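Local coordinates for protein glutamine cyclotransferase (Zymomonas mobilis, PDB 3NOL) that probably catalyses the cyclisation of N-terminal glutamine to pyroglutamate with release of ammonia, as a glutaminyl cyclase built as a calcium-binding beta-propeller, at residues E46-R51 with G229-K234; N52-E57 with K69-S74. All blocks are in the same frame, centred on the assembly; numbering follows the deposited sequence.

Contact 1: residues E46-R51 with G229-K234; sequences EGFFYR and GIAWDK. With CA (calcium ion), chain B; SO4 (sulfate ion), chain D.
Tyr50, with CG anti to the backbone N (chi1 170°), and Asp233, in the same first-torsion state, send their side chains side by side in one direction. The phenol ring and the carboxylate consequently stack, their planes only 11° apart, and Asp233 CB stands over the centre of the Tyr50 ring face, 3.6 Å from the centroid, in a CH-pi contact. Beyond the stack, water 3 accepts from Tyr50 OH at 2.5 Å and donates to Asp233 OD2 at 2.9 Å. Asp233 OD1 pairs with Arg238 and OD2 accepts from the backbone N of His236, so the carboxylate is fixed in rotation. Deeper in, Phe48 CE2 packs on Ala231 CB at 3.6 Å, while Ile230 N lies at the edge of the Phe48 ring, in its plane. The strands run nearly parallel (9°), but the links between their backbones are mediated: water 1 accepts from both Tyr50 N and Trp232 N, and calcium binds Phe48 O at 2.3 Å and Ile230 O at 2.4 Å. Sharing the cation accounts for the 3.1 Å approach of these two carbonyl oxygens. Glu176, Leu177 and Glu178 supply further metal ligands. In the propeller, strand 44-51 edges a four-stranded antiparallel sheet beside strand 54-61, whereas strand 227-233 edges another sheet beside strand 238-243; Phe48 and Tyr50 also touch the latter through Thr242 and Phe240.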
loop_
_atom_site.group_PDB
_atom_site.type_symbol
_atom_site.label_atom_id
_atom_site.label_comp_id
_atom_site.label_asym_id
_atom_site.label_seq_id
_atom_site.Cartn_x
_atom_site.Cartn_y
_atom_site.Cartn_z
ATOM N N GLU A 46 1.797 2.528 6.468
ATOM C CA GLU A 46 0.375 2.733 6.105
ATOM C C GLU A 46 0.123 3.026 4.602
ATOM O O GLU A 46 -1.031 3.082 4.133
ATOM C CB GLU A 46 -0.239 3.869 6.925
ATOM C CG GLU A 46 -0.150 3.721 8.455
ATOM C CD GLU A 46 -0.980 2.557 8.998
ATOM O OE1 GLU A 46 -1.652 1.854 8.214
ATOM O OE2 GLU A 46 -0.984 2.351 10.240
ATOM N N GLY A 47 1.211 3.238 3.873
ATOM C CA GLY A 47 1.159 3.542 2.442
ATOM C C GLY A 47 2.554 3.294 1.907
ATOM O O GLY A 47 3.547 3.542 2.607
ATOM N N PHE A 48 2.638 2.735 0.708
ATOM C CA PHE A 48 3.935 2.268 0.205
ATOM C C PHE A 48 3.868 2.111 -1.298
ATOM O O PHE A 48 3.011 1.415 -1.816
ATOM C CB PHE A 48 4.268 0.909 0.885
ATOM C CG PHE A 48 5.605 0.338 0.542
ATOM C CD1 PHE A 48 6.784 1.059 0.807
ATOM C CD2 PHE A 48 5.712 -0.976 0.086
ATOM C CE1 PHE A 48 8.057 0.494 0.534
ATOM C CE2 PHE A 48 6.979 -1.545 -0.184
ATOM C CZ PHE A 48 8.144 -0.812 0.034
ATOM N N PHE A 49 4.753 2.793 -2.010
ATOM C CA PHE A 49 4.832 2.575 -3.454
ATOM C C PHE A 49 6.260 2.798 -3.943
ATOM O O PHE A 49 7.089 3.350 -3.218
ATOM C CB PHE A 49 3.781 3.426 -4.220
ATOM C CG PHE A 49 4.012 4.915 -4.146
ATOM C CD1 PHE A 49 3.300 5.696 -3.235
ATOM C CD2 PHE A 49 4.921 5.538 -4.990
ATOM C CE1 PHE A 49 3.482 7.060 -3.172
ATOM C CE2 PHE A 49 5.119 6.932 -4.930
ATOM C CZ PHE A 49 4.398 7.695 -4.009
ATOM N N TYR A 50 6.513 2.359 -5.172
ATOM C CA TYR A 50 7.794 2.544 -5.817
ATOM C C TYR A 50 7.622 3.577 -6.922
ATOM O O TYR A 50 6.655 3.551 -7.693
ATOM C CB TYR A 50 8.221 1.214 -6.416
ATOM C CG TYR A 50 9.431 1.310 -7.336
ATOM C CD1 TYR A 50 9.296 1.695 -8.674
ATOM C CD2 TYR A 50 10.691 0.970 -6.856
ATOM C CE1 TYR A 50 10.421 1.751 -9.522
ATOM C CE2 TYR A 50 11.808 1.004 -7.680
ATOM C CZ TYR A 50 11.666 1.395 -9.002
ATOM O OH TYR A 50 12.791 1.430 -9.788
ATOM N N ARG A 51 8.548 4.517 -6.996
ATOM C CA ARG A 51 8.523 5.493 -8.088
ATOM C C ARG A 51 9.917 6.018 -8.300
ATOM O O ARG A 51 10.650 6.266 -7.317
ATOM C CB ARG A 51 7.555 6.647 -7.799
ATOM C CG ARG A 51 7.402 7.625 -8.995
ATOM C CD ARG A 51 6.246 8.548 -8.858
ATOM N NE ARG A 51 6.043 9.492 -9.981
ATOM C CZ ARG A 51 6.807 10.560 -10.238
ATOM N NH1 ARG A 51 6.504 11.376 -11.237
ATOM N NH2 ARG A 51 7.885 10.818 -9.509
ATOM N N GLY A 229 1.695 -3.300 3.014
ATOM C CA GLY A 229 2.529 -2.502 2.135
ATOM C C GLY A 229 3.024 -3.351 0.988
ATOM O O GLY A 229 3.725 -4.362 1.192
ATOM N N ILE A 230 2.624 -2.927 -0.211
ATOM C CA ILE A 230 2.921 -3.598 -1.466
ATOM C C ILE A 230 3.359 -2.538 -2.440
ATOM O O ILE A 230 2.618 -1.568 -2.615
ATOM C CB ILE A 230 1.669 -4.223 -2.086
ATOM C CG1 ILE A 230 0.910 -5.097 -1.077
ATOM C CG2 ILE A 230 2.072 -5.025 -3.340
ATOM C CD1 ILE A 230 -0.476 -5.530 -1.552
ATOM N N ALA A 231 4.509 -2.738 -3.096
ATOM C CA ALA A 231 4.965 -1.795 -4.148
ATOM C C ALA A 231 5.400 -2.567 -5.378
ATOM O O ALA A 231 5.792 -3.733 -5.267
ATOM C CB ALA A 231 6.108 -0.940 -3.647
ATOM N N TRP A 232 5.357 -1.905 -6.531
ATOM C CA TRP A 232 5.598 -2.578 -7.790
ATOM C C TRP A 232 6.400 -1.649 -8.678
ATOM O O TRP A 232 6.036 -0.495 -8.869
ATOM C CB TRP A 232 4.253 -2.933 -8.427
ATOM C CG TRP A 232 4.298 -3.481 -9.825
ATOM C CD1 TRP A 232 3.742 -2.913 -10.947
ATOM C CD2 TRP A 232 4.878 -4.727 -10.249
ATOM N NE1 TRP A 232 3.956 -3.723 -12.043
ATOM C CE2 TRP A 232 4.653 -4.839 -11.649
ATOM C CE3 TRP A 232 5.567 -5.750 -9.588
ATOM C CZ2 TRP A 232 5.080 -5.951 -12.393
ATOM C CZ3 TRP A 232 5.997 -6.862 -10.335
ATOM C CH2 TRP A 232 5.760 -6.947 -11.716
ATOM N N ASP A 233 7.494 -2.192 -9.206
ATOM C CA ASP A 233 8.396 -1.494 -10.093
ATOM C C ASP A 233 8.062 -2.044 -11.464
ATOM O O ASP A 233 8.434 -3.174 -11.807
ATOM C CB ASP A 233 9.843 -1.814 -9.695
ATOM C CG ASP A 233 10.879 -1.403 -10.745
ATOM O OD1 ASP A 233 12.066 -1.663 -10.475
ATOM O OD2 ASP A 233 10.515 -0.869 -11.816
ATOM N N LYS A 234 7.359 -1.231 -12.237
ATOM C CA LYS A 234 6.844 -1.615 -13.552
ATOM C C LYS A 234 7.977 -1.767 -14.582
ATOM O O LYS A 234 7.946 -2.670 -15.440
ATOM C CB LYS A 234 5.839 -0.548 -14.009
ATOM C CG LYS A 234 5.245 -0.738 -15.404
ATOM C CD LYS A 234 4.310 -1.900 -15.442
ATOM C CE LYS A 234 3.327 -1.769 -16.579
ATOM N NZ LYS A 234 2.536 -3.028 -16.624
HETATM CA CA CA B . 1.106 0.344 -2.549
HETATM S S SO4 D . -0.927 -1.931 -16.513
HETATM O O1 SO4 D . 0.031 -1.797 -17.614
HETATM O O2 SO4 D . -0.316 -2.653 -15.403
HETATM O O3 SO4 D . -1.318 -0.587 -16.092
HETATM O O4 SO4 D . -2.110 -2.675 -16.962
HETATM O O HOH W 1 4.719 0.925 -6.800
HETATM O O HOH W 2 4.463 2.486 -9.103
HETATM O O HOH W 3 12.294 1.371 -12.242
HETATM O O HOH W 4 0.387 2.498 -3.308
#

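Contact 2: residues N52-E57 with K69-S74; sequences NGYFYE and KVDIES
Phe55 and Val70 form an antiparallel hydrogen-bonded pair: Phe55 N donates to Val70 O at 3.0 Å, in the carbonyl plane, and Val70 N donates to Phe55 O at 2.8 Å, with an N-H...O angle of 162°. Farther along, water 5 carries the link by donating to Gly53 O and accepting from Ile72 N. Within residues 71-74 an Asx motif forms, Asp71 OD2 accepting from Ser74 N at 2.9 Å and from Ser74 OG at 2.8 Å, the donors arriving from opposite faces of the carboxylate plane. On one side of the hairpin the fully extended Lys69 runs alongside Tyr56, its CD 3.4 Å from Tyr56 OH, then brings its ammonium over a face of the Tyr54 ring, NZ 4.7 Å from the centroid, a cation-pi contact. Phe55 and Val70 point to the other side. There Ile72 crosses the Phe55 side chain at about a right angle, placing CG1 over the ring centre, 3.7 Å from the centroid and 5° off the normal. An alanine in place of Phe55 would probably leave Ile72 CG1 and CG2 without their aromatic platform and open a gap next to Phe48 and Phe240. Chemistry thus divides this hairpin of inner strands 54-61 and 64-70 in a four-stranded propeller sheet: Lys69 and Tyr54 remain partly exposed, while the aromatic-aliphatic packing of Phe55, Val70 and Ile72 is buried.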
loop_
_atom_site.group_PDB
_atom_site.type_symbol
_atom_site.label_atom_id
_atom_site.label_comp_id
_atom_site.label_asym_id
_atom_site.label_seq_id
_atom_site.Cartn_x
_atom_site.Cartn_y
_atom_site.Cartn_z
ATOM N N ASN A 52 10.282 6.171 -9.578
ATOM C CA ASN A 52 11.569 6.747 -9.979
ATOM C C ASN A 52 12.772 6.161 -9.222
ATOM O O ASN A 52 13.679 6.888 -8.781
ATOM C CB ASN A 52 11.536 8.287 -9.932
ATOM C CG ASN A 52 11.145 8.843 -8.562
ATOM O OD1 ASN A 52 11.971 8.979 -7.665
ATOM N ND2 ASN A 52 9.873 9.170 -8.408
ATOM N N GLY A 53 12.755 4.836 -9.071
ATOM C CA GLY A 53 13.864 4.114 -8.459
ATOM C C GLY A 53 13.884 4.072 -6.942
ATOM O O GLY A 53 14.749 3.403 -6.358
ATOM N N TYR A 54 12.925 4.748 -6.305
ATOM C CA TYR A 54 12.864 4.824 -4.844
ATOM C C TYR A 54 11.551 4.308 -4.262
ATOM O O TYR A 54 10.559 4.192 -4.980
ATOM C CB TYR A 54 13.138 6.267 -4.376
ATOM C CG TYR A 54 14.591 6.614 -4.535
ATOM C CD1 TYR A 54 15.467 6.562 -3.441
ATOM C CD2 TYR A 54 15.114 6.936 -5.800
ATOM C CE1 TYR A 54 16.820 6.853 -3.601
ATOM C CE2 TYR A 54 16.473 7.222 -5.965
ATOM C CZ TYR A 54 17.311 7.172 -4.865
ATOM O OH TYR A 54 18.655 7.453 -4.996
ATOM N N PHE A 55 11.561 3.997 -2.963
ATOM C CA PHE A 55 10.308 3.768 -2.240
ATOM C C PHE A 55 9.771 5.099 -1.726
ATOM O O PHE A 55 10.555 5.977 -1.295
ATOM C CB PHE A 55 10.531 2.875 -1.009
ATOM C CG PHE A 55 10.894 1.449 -1.335
ATOM C CD1 PHE A 55 10.373 0.809 -2.467
ATOM C CD2 PHE A 55 11.692 0.717 -0.461
ATOM C CE1 PHE A 55 10.716 -0.515 -2.754
ATOM C CE2 PHE A 55 12.026 -0.628 -0.727
ATOM C CZ PHE A 55 11.544 -1.236 -1.869
ATOM N N TYR A 56 8.452 5.229 -1.719
ATOM C CA TYR A 56 7.790 6.307 -0.966
ATOM C C TYR A 56 6.897 5.631 0.062
ATOM O O TYR A 56 6.154 4.705 -0.270
ATOM C CB TYR A 56 6.980 7.203 -1.899
ATOM C CG TYR A 56 7.871 8.137 -2.689
ATOM C CD1 TYR A 56 8.098 9.443 -2.243
ATOM C CD2 TYR A 56 8.499 7.711 -3.868
ATOM C CE1 TYR A 56 8.932 10.323 -2.958
ATOM C CE2 TYR A 56 9.335 8.584 -4.601
ATOM C CZ TYR A 56 9.534 9.886 -4.135
ATOM O OH TYR A 56 10.367 10.735 -4.850
ATOM N N GLU A 57 7.023 6.066 1.304
ATOM C CA GLU A 57 6.329 5.423 2.404
ATOM C C GLU A 57 5.634 6.442 3.296
ATOM O O GLU A 57 6.207 7.487 3.628
ATOM C CB GLU A 57 7.324 4.607 3.229
ATOM C CG GLU A 57 6.680 3.570 4.172
ATOM C CD GLU A 57 7.716 2.711 4.932
ATOM O OE1 GLU A 57 8.926 2.784 4.608
ATOM O OE2 GLU A 57 7.285 1.957 5.834
ATOM N N LYS A 69 10.778 9.611 1.390
ATOM C CA LYS A 69 11.427 9.003 0.229
ATOM C C LYS A 69 12.598 8.168 0.745
ATOM O O LYS A 69 13.445 8.685 1.470
ATOM C CB LYS A 69 11.964 10.095 -0.702
ATOM C CG LYS A 69 12.604 9.550 -1.941
ATOM C CD LYS A 69 13.086 10.706 -2.856
ATOM C CE LYS A 69 13.791 10.183 -4.111
ATOM N NZ LYS A 69 14.297 11.305 -4.985
ATOM N N VAL A 70 12.644 6.896 0.350
ATOM C CA VAL A 70 13.553 5.922 0.952
ATOM C C VAL A 70 14.405 5.194 -0.109
ATOM O O VAL A 70 13.877 4.682 -1.119
ATOM C CB VAL A 70 12.737 4.881 1.803
ATOM C CG1 VAL A 70 13.634 3.812 2.363
ATOM C CG2 VAL A 70 11.988 5.544 2.905
ATOM N N ASP A 71 15.719 5.182 0.132
ATOM C CA ASP A 71 16.677 4.397 -0.658
ATOM C C ASP A 71 16.384 2.915 -0.471
ATOM O O ASP A 71 16.330 2.437 0.671
ATOM C CB ASP A 71 18.112 4.668 -0.183
ATOM C CG ASP A 71 19.138 3.885 -0.981
ATOM O OD1 ASP A 71 19.332 4.184 -2.173
ATOM O OD2 ASP A 71 19.729 2.941 -0.417
ATOM N N ILE A 72 16.170 2.201 -1.576
ATOM C CA ILE A 72 15.773 0.786 -1.512
ATOM C C ILE A 72 16.823 -0.068 -0.801
ATOM O O ILE A 72 16.506 -0.818 0.129
ATOM C CB ILE A 72 15.456 0.183 -2.908
ATOM C CG1 ILE A 72 14.230 0.873 -3.519
ATOM C CG2 ILE A 72 15.216 -1.336 -2.794
ATOM C CD1 ILE A 72 13.900 0.448 -4.943
ATOM N N GLU A 73 18.072 0.045 -1.262
ATOM C CA GLU A 73 19.159 -0.834 -0.796
ATOM C C GLU A 73 19.490 -0.697 0.690
ATOM O O GLU A 73 19.832 -1.687 1.344
ATOM C CB GLU A 73 20.415 -0.579 -1.639
ATOM C CG GLU A 73 20.340 -1.271 -2.985
ATOM C CD GLU A 73 21.414 -0.827 -3.968
ATOM O OE1 GLU A 73 22.300 -0.015 -3.613
ATOM O OE2 GLU A 73 21.361 -1.306 -5.118
ATOM N N SER A 74 19.388 0.526 1.216
ATOM C CA SER A 74 19.809 0.818 2.589
ATOM C C SER A 74 18.626 1.003 3.540
ATOM O O SER A 74 18.790 0.926 4.760
ATOM C CB SER A 74 20.671 2.083 2.624
ATOM O OG SER A 74 19.876 3.235 2.374
HETATM O O HOH W 5 16.549 3.301 -4.213
#

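Overall arrangement
Contact 2 is nested along the chain inside the loop closed by contact 1, and their centres lie about 9 Å apart. Strands 44-51 and 54-61 are neighbours in one sheet, joined by a probable hydrogen bond from Tyr56 N to Phe49 O (2.8 Å). Side chains continue the packing: Phe48 CE1 comes within 3.5 Å of Phe55 CG, and Tyr50 CE2 within 3.5 Å of Ile72 CD1. Contact 1 supplies calcium ligands directly, whereas the Tyr56 side chain of contact 2 stays about 9 Å from the ion. Residues 46-51 therefore touch both the calcium-linked seam between two sheets and the hairpin, which lies farther from the centre of the chain.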